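2-dehydropantoate 2-reductase (PDB 3HN2) probably catalyses the NADPH-dependent reduction of 2-dehydropantoate (ketopantoate) to (R)-pantoate, the second step from 3-methyl-2-oxobutanoate in the pathway to pantothenate. Local coordinates at residues A164-Q168 and A169-C173; V292-L295 and A296-E300. All coordinates share one frame; numbering follows the deposited sequence.

Contact 1 of 2, residues A164-Q168 and A169-C173; sequences AMFRQ and AGVDC
Val-171 turns its amide back onto the carbonyl oxygen of Phe-166, with Val-171 N to Phe-166 O at 3.0 Å, and so closes the C-terminal end of helix 157-168 in a Schellman motif. The second bond of the motif runs from Gly-170 N to Arg-167 O (3.2 Å). Phe-166 O also accepts from Ala-169 N at 3.0 Å, though less straight, and the two donors come from opposite faces of the carbonyl plane, so this one oxygen is gripped twice. Gly-170 makes the reversal possible: its phi is positive (92°), and a side chain there would be driven against the preceding carbonyl oxygen.

Beneath the turn the side chains fold together on one face. Phe-166 and Val-171 lie alongside each other, pointing the same way, with CG2 of Val-171 at the ring edge, close to the ring plane. Farther along, Phe-166 CB meets Cys-173 CB at 3.7 Å, the closest approach of these two residues. The sulfur stands oblique to the aromatic ring, Cys-173 SG lying 4.9 Å from the Phe-166 centroid in a sulfur-aromatic contact. Both Phe-166 and Val-171 rest on Ile-146 of strand 142-150, while Val-171 also reaches Tyr-17 and Leu-20 of helix 14-23. The turn therefore joins this helix of the Rossmann-type domain to 173-175, an outermost strand of its sheet.

On the other flank Arg-167 follows the departing chain. Its CG passes beside Val-171 O, and a bend at chi3 (-64°) swings the guanidinium toward the start of the strand. There Arg-167 NH2 donates to Cys-173 O at 2.8 Å, the nitrogen nearly in line with the C=O bond and the oxygen 22° out of the guanidinium plane.

Contact 2 of 2, residues V292-L295 and A296-E300; sequences VEML and ATLLE
Met-294 and Leu-298 lie side by side one helical turn apart, both pointing the same way, and Met-294 CG comes to 3.8 Å from Leu-298 CD1. With CG anti to the backbone N (chi1 -171°) and the chain extended beyond it, Met-294 also brings its terminal CE to 4.0 Å from the same Leu-298 CD1. The neighbouring pair is looser: Leu-295 CD1 and Leu-299 CD2 are 4.5 Å apart, and these two buried leucines both pack against Leu-199 of helix 179-200. Such i to i+4 pairing follows from the alpha-helical repeat of 290-302, a helix of the C-terminal domain of ketopantoate reductases, whose backbone bonds here include Leu-298 N to Met-294 O at 2.8 Å. The hydroxyl of Thr-297 reaches back to the preceding turn: it donates to Glu-293 O, with OG1 2.5 Å from that oxygen, which also receives the amide of Thr-297 from the opposite face of the carbonyl plane. The rotation that sets OG1 beside the backbone N (chi1 -36°) permits this double hold. Replacing Thr-297 with a valine would probably leave Glu-293 O with the amide bond alone and deprive Arg-276 of a weak hydrogen-bonding partner. The same arginine, on helix 271-284, forms a salt bridge through NH2 with Glu-300 OE2.

The two contacts come in series along the chain and lie on opposite sides of its centre, with their own centres 37 Å apart and nearest atoms about 27 Å apart; they do not touch. Contact 1 belongs to the N-terminal, Rossmann-type part, where helix 157-168 gives way to strand 173-175 of the eight-stranded mixed sheet. Contact 2 lies within helix 290-302 of the helical C-terminal part, among helices 179-200 and 271-284. Helix 179-200 follows closely after strand 173-175, so the chain leaves contact 1 directly for a helix against which contact 2 later packs. Each thus illustrates local order in a different half of a two-domain reductase.

Contact 1 of 2, residues A164-Q168 and A169-C173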
ATOM      1  N   ALA A 164      17.647  17.676   1.471  1.00 55.33           N
ATOM      2  CA  ALA A 164      18.733  17.124   2.280  1.00 50.94           C
ATOM      3  C   ALA A 164      18.391  17.190   3.763  1.00 51.92           C
ATOM      4  O   ALA A 164      18.577  16.211   4.491  1.00 58.90           O
ATOM      5  CB  ALA A 164      20.037  17.858   2.001  1.00 44.12           C
ATOM      6  N   MET A 165      17.870  18.344   4.185  1.00 45.89           N
ATOM      7  CA  MET A 165      17.457  18.589   5.566  1.00 45.09           C
ATOM      8  C   MET A 165      16.417  17.574   6.061  1.00 41.07           C
ATOM      9  O   MET A 165      16.522  17.080   7.185  1.00 39.95           O
ATOM     10  CB  MET A 165      16.927  20.022   5.711  1.00 39.64           C
ATOM     11  CG  MET A 165      16.557  20.421   7.126  1.00 28.68           C
ATOM     12  SD  MET A 165      15.253  21.655   7.142  1.00 53.79           S
ATOM     13  CE  MET A 165      16.227  23.162   7.028  1.00 62.77           C
ATOM     14  N   PHE A 166      15.429  17.266   5.221  1.00 41.70           N
ATOM     15  CA  PHE A 166      14.434  16.234   5.551  1.00 51.79           C
ATOM     16  C   PHE A 166      15.007  14.821   5.582  1.00 46.83           C
ATOM     17  O   PHE A 166      14.703  14.062   6.494  1.00 47.47           O
ATOM     18  CB  PHE A 166      13.234  16.278   4.609  1.00 52.78           C
ATOM     19  CG  PHE A 166      12.210  17.310   4.977  1.00 54.08           C
ATOM     20  CD1 PHE A 166      11.405  17.140   6.097  1.00 43.17           C
ATOM     21  CD2 PHE A 166      12.039  18.444   4.193  1.00 41.69           C
ATOM     22  CE1 PHE A 166      10.450  18.088   6.439  1.00 51.10           C
ATOM     23  CE2 PHE A 166      11.087  19.396   4.524  1.00 59.62           C
ATOM     24  CZ  PHE A 166      10.288  19.217   5.649  1.00 53.89           C
ATOM     25  N   ARG A 167      15.831  14.484   4.587  1.00 50.53           N
ATOM     26  CA  ARG A 167      16.471  13.161   4.493  1.00 46.39           C
ATOM     27  C   ARG A 167      17.412  12.870   5.660  1.00 54.10           C
ATOM     28  O   ARG A 167      17.503  11.728   6.114  1.00 61.92           O
ATOM     29  CB  ARG A 167      17.204  12.992   3.160  1.00 41.21           C
ATOM     30  CG  ARG A 167      16.286  12.749   1.961  1.00 43.61           C
ATOM     31  CD  ARG A 167      17.067  12.352   0.705  1.00 43.57           C
ATOM     32  NE  ARG A 167      17.952  13.421   0.232  1.00 41.13           N
ATOM     33  CZ  ARG A 167      17.707  14.215  -0.811  1.00 55.35           C
ATOM     34  NH1 ARG A 167      18.584  15.155  -1.145  1.00 67.80           N
ATOM     35  NH2 ARG A 167      16.597  14.078  -1.524  1.00 46.73           N
ATOM     36  N   GLN A 168      18.093  13.913   6.143  1.00 59.68           N
ATOM     37  CA  GLN A 168      18.905  13.856   7.364  1.00 58.32           C
ATOM     38  C   GLN A 168      18.075  13.515   8.600  1.00 55.97           C
ATOM     39  O   GLN A 168      18.571  12.885   9.537  1.00 55.56           O
ATOM     40  CB  GLN A 168      19.606  15.195   7.593  1.00 61.73           C
ATOM     41  CG  GLN A 168      20.892  15.384   6.802  1.00 80.98           C
ATOM     42  CD  GLN A 168      22.076  14.679   7.432  1.00 92.88           C
ATOM     43  OE1 GLN A 168      22.340  14.832   8.627  1.00100.67           O
ATOM     44  NE2 GLN A 168      22.800  13.906   6.630  1.00 91.08           N
ATOM     45  N   ALA A 169      16.813  13.939   8.586  1.00 54.18           N
ATOM     46  CA  ALA A 169      15.893  13.731   9.696  1.00 48.65           C
ATOM     47  C   ALA A 169      15.160  12.397   9.591  1.00 44.38           C
ATOM     48  O   ALA A 169      14.368  12.057  10.463  1.00 40.90           O
ATOM     49  CB  ALA A 169      14.900  14.884   9.775  1.00 47.09           C
ATOM     50  N   GLY A 170      15.429  11.648   8.524  1.00 48.32           N
ATOM     51  CA  GLY A 170      14.842  10.321   8.340  1.00 53.28           C
ATOM     52  C   GLY A 170      13.542  10.327   7.561  1.00 58.67           C
ATOM     53  O   GLY A 170      12.787   9.347   7.592  1.00 54.28           O
ATOM     54  N   VAL A 171      13.280  11.436   6.869  1.00 57.35           N
ATOM     55  CA  VAL A 171      12.108  11.566   6.007  1.00 56.74           C
ATOM     56  C   VAL A 171      12.530  11.265   4.571  1.00 55.27           C
ATOM     57  O   VAL A 171      13.471  11.874   4.058  1.00 55.68           O
ATOM     58  CB  VAL A 171      11.468  12.985   6.102  1.00 58.67           C
ATOM     59  CG1 VAL A 171      10.198  13.083   5.254  1.00 47.26           C
ATOM     60  CG2 VAL A 171      11.155  13.339   7.549  1.00 62.94           C
ATOM     61  N   ASP A 172      11.849  10.311   3.939  1.00 45.05           N
ATOM     62  CA  ASP A 172      12.109   9.974   2.541  1.00 43.22           C
ATOM     63  C   ASP A 172      11.638  11.131   1.662  1.00 44.66           C
ATOM     64  O   ASP A 172      10.447  11.301   1.420  1.00 41.74           O
ATOM     65  CB  ASP A 172      11.406   8.663   2.171  1.00 38.45           C
ATOM     66  CG  ASP A 172      11.766   8.178   0.783  1.00 39.09           C
ATOM     67  OD1 ASP A 172      10.860   8.114  -0.071  1.00 45.66           O
ATOM     68  OD2 ASP A 172      12.949   7.854   0.541  1.00 53.01           O
ATOM     69  N   CYS A 173      12.578  11.948   1.204  1.00 55.30           N
ATOM     70  CA  CYS A 173      12.216  13.227   0.596  1.00 46.91           C
ATOM     71  C   CYS A 173      12.732  13.391  -0.826  1.00 45.72           C
ATOM     72  O   CYS A 173      13.937  13.349  -1.070  1.00 48.87           O
ATOM     73  CB  CYS A 173      12.689  14.373   1.476  1.00 43.46           C
ATOM     74  SG  CYS A 173      11.996  15.964   1.024  1.00 71.76           S
TER

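Contact 2 of 2, residues V292-L295 and A296-E300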
ATOM      1  N   VAL A 292     -17.086  14.626  -9.297  1.00 25.70           N
ATOM      2  CA  VAL A 292     -16.432  15.472  -8.284  1.00 10.86           C
ATOM      3  C   VAL A 292     -17.459  16.457  -7.735  1.00  2.00           C
ATOM      4  O   VAL A 292     -17.527  16.680  -6.519  1.00  7.20           O
ATOM      5  CB  VAL A 292     -15.128  16.155  -8.794  1.00 35.01           C
ATOM      6  CG1 VAL A 292     -14.349  16.753  -7.633  1.00 38.70           C
ATOM      7  CG2 VAL A 292     -14.222  15.147  -9.547  1.00 14.85           C
ATOM      8  N   GLU A 293     -18.358  16.916  -8.597  1.00  2.00           N
ATOM      9  CA  GLU A 293     -19.333  17.931  -8.211  1.00 25.88           C
ATOM     10  C   GLU A 293     -20.368  17.386  -7.288  1.00 32.84           C
ATOM     11  O   GLU A 293     -20.609  17.953  -6.225  1.00 51.37           O
ATOM     12  CB  GLU A 293     -20.016  18.561  -9.425  1.00 35.52           C
ATOM     13  CG  GLU A 293     -19.555  19.989  -9.685  1.00 51.14           C
ATOM     14  CD  GLU A 293     -20.549  20.790 -10.501  1.00 68.51           C
ATOM     15  OE1 GLU A 293     -21.702  20.951 -10.050  1.00 66.24           O
ATOM     16  OE2 GLU A 293     -20.170  21.270 -11.590  1.00 95.00           O
ATOM     17  N   MET A 294     -20.969  16.277  -7.705  1.00 42.43           N
ATOM     18  CA  MET A 294     -21.921  15.551  -6.900  1.00 34.04           C
ATOM     19  C   MET A 294     -21.306  15.223  -5.544  1.00 37.78           C
ATOM     20  O   MET A 294     -21.917  15.506  -4.511  1.00 39.44           O
ATOM     21  CB  MET A 294     -22.338  14.283  -7.634  1.00 44.42           C
ATOM     22  CG  MET A 294     -23.479  13.552  -6.998  1.00 25.66           C
ATOM     23  SD  MET A 294     -24.118  12.306  -8.103  1.00 40.06           S
ATOM     24  CE  MET A 294     -24.976  11.312  -6.891  1.00 12.45           C
ATOM     25  N   LEU A 295     -20.081  14.686  -5.555  1.00 29.21           N
ATOM     26  CA  LEU A 295     -19.352  14.377  -4.320  1.00 24.69           C
ATOM     27  C   LEU A 295     -19.164  15.586  -3.398  1.00 31.55           C
ATOM     28  O   LEU A 295     -19.584  15.546  -2.236  1.00 31.31           O
ATOM     29  CB  LEU A 295     -18.006  13.729  -4.643  1.00 32.85           C
ATOM     30  CG  LEU A 295     -17.278  12.948  -3.539  1.00 38.44           C
ATOM     31  CD1 LEU A 295     -18.236  12.205  -2.621  1.00 34.01           C
ATOM     32  CD2 LEU A 295     -16.307  11.972  -4.184  1.00 30.37           C
ATOM     33  N   ALA A 296     -18.559  16.658  -3.918  1.00 26.86           N
ATOM     34  CA  ALA A 296     -18.351  17.888  -3.148  1.00 24.33           C
ATOM     35  C   ALA A 296     -19.637  18.339  -2.478  1.00 26.04           C
ATOM     36  O   ALA A 296     -19.648  18.627  -1.271  1.00 21.20           O
ATOM     37  CB  ALA A 296     -17.800  19.016  -4.056  1.00 35.65           C
ATOM     38  N   THR A 297     -20.717  18.361  -3.268  1.00 19.14           N
ATOM     39  CA  THR A 297     -22.029  18.800  -2.807  1.00 22.45           C
ATOM     40  C   THR A 297     -22.645  17.865  -1.757  1.00 37.74           C
ATOM     41  O   THR A 297     -23.065  18.332  -0.692  1.00 42.65           O
ATOM     42  CB  THR A 297     -23.019  18.945  -3.973  1.00 26.94           C
ATOM     43  OG1 THR A 297     -22.342  19.433  -5.133  1.00 30.43           O
ATOM     44  CG2 THR A 297     -24.118  19.902  -3.604  1.00 37.16           C
ATOM     45  N   LEU A 298     -22.698  16.561  -2.049  1.00 26.73           N
ATOM     46  CA  LEU A 298     -23.206  15.574  -1.086  1.00 33.65           C
ATOM     47  C   LEU A 298     -22.399  15.634   0.198  1.00 38.34           C
ATOM     48  O   LEU A 298     -22.886  15.273   1.277  1.00 37.34           O
ATOM     49  CB  LEU A 298     -23.103  14.141  -1.633  1.00 30.82           C
ATOM     50  CG  LEU A 298     -24.093  13.679  -2.691  1.00 26.52           C
ATOM     51  CD1 LEU A 298     -23.561  12.421  -3.342  1.00 50.66           C
ATOM     52  CD2 LEU A 298     -25.473  13.446  -2.091  1.00 45.92           C
ATOM     53  N   LEU A 299     -21.155  16.086   0.079  1.00 18.73           N
ATOM     54  CA  LEU A 299     -20.294  16.073   1.237  1.00 20.48           C
ATOM     55  C   LEU A 299     -20.538  17.293   2.123  1.00 32.27           C
ATOM     56  O   LEU A 299     -20.427  17.199   3.342  1.00 46.73           O
ATOM     57  CB  LEU A 299     -18.851  15.892   0.806  1.00  2.00           C
ATOM     58  CG  LEU A 299     -17.818  15.202   1.698  1.00  9.82           C
ATOM     59  CD1 LEU A 299     -18.350  14.042   2.538  1.00 40.39           C
ATOM     60  CD2 LEU A 299     -16.748  14.736   0.758  1.00  8.64           C
ATOM     61  N   GLU A 300     -20.920  18.420   1.520  1.00 44.69           N
ATOM     62  CA  GLU A 300     -21.346  19.571   2.314  1.00 48.41           C
ATOM     63  C   GLU A 300     -22.813  19.461   2.786  1.00 54.50           C
ATOM     64  O   GLU A 300     -23.197  20.106   3.767  1.00 60.46           O
ATOM     65  CB  GLU A 300     -21.007  20.915   1.633  1.00 46.37           C
ATOM     66  CG  GLU A 300     -21.533  21.113   0.212  1.00 58.21           C
ATOM     67  CD  GLU A 300     -20.494  21.697  -0.754  1.00 64.24           C
ATOM     68  OE1 GLU A 300     -19.343  21.960  -0.341  1.00 55.95           O
ATOM     69  OE2 GLU A 300     -20.829  21.876  -1.946  1.00 57.87           O
TER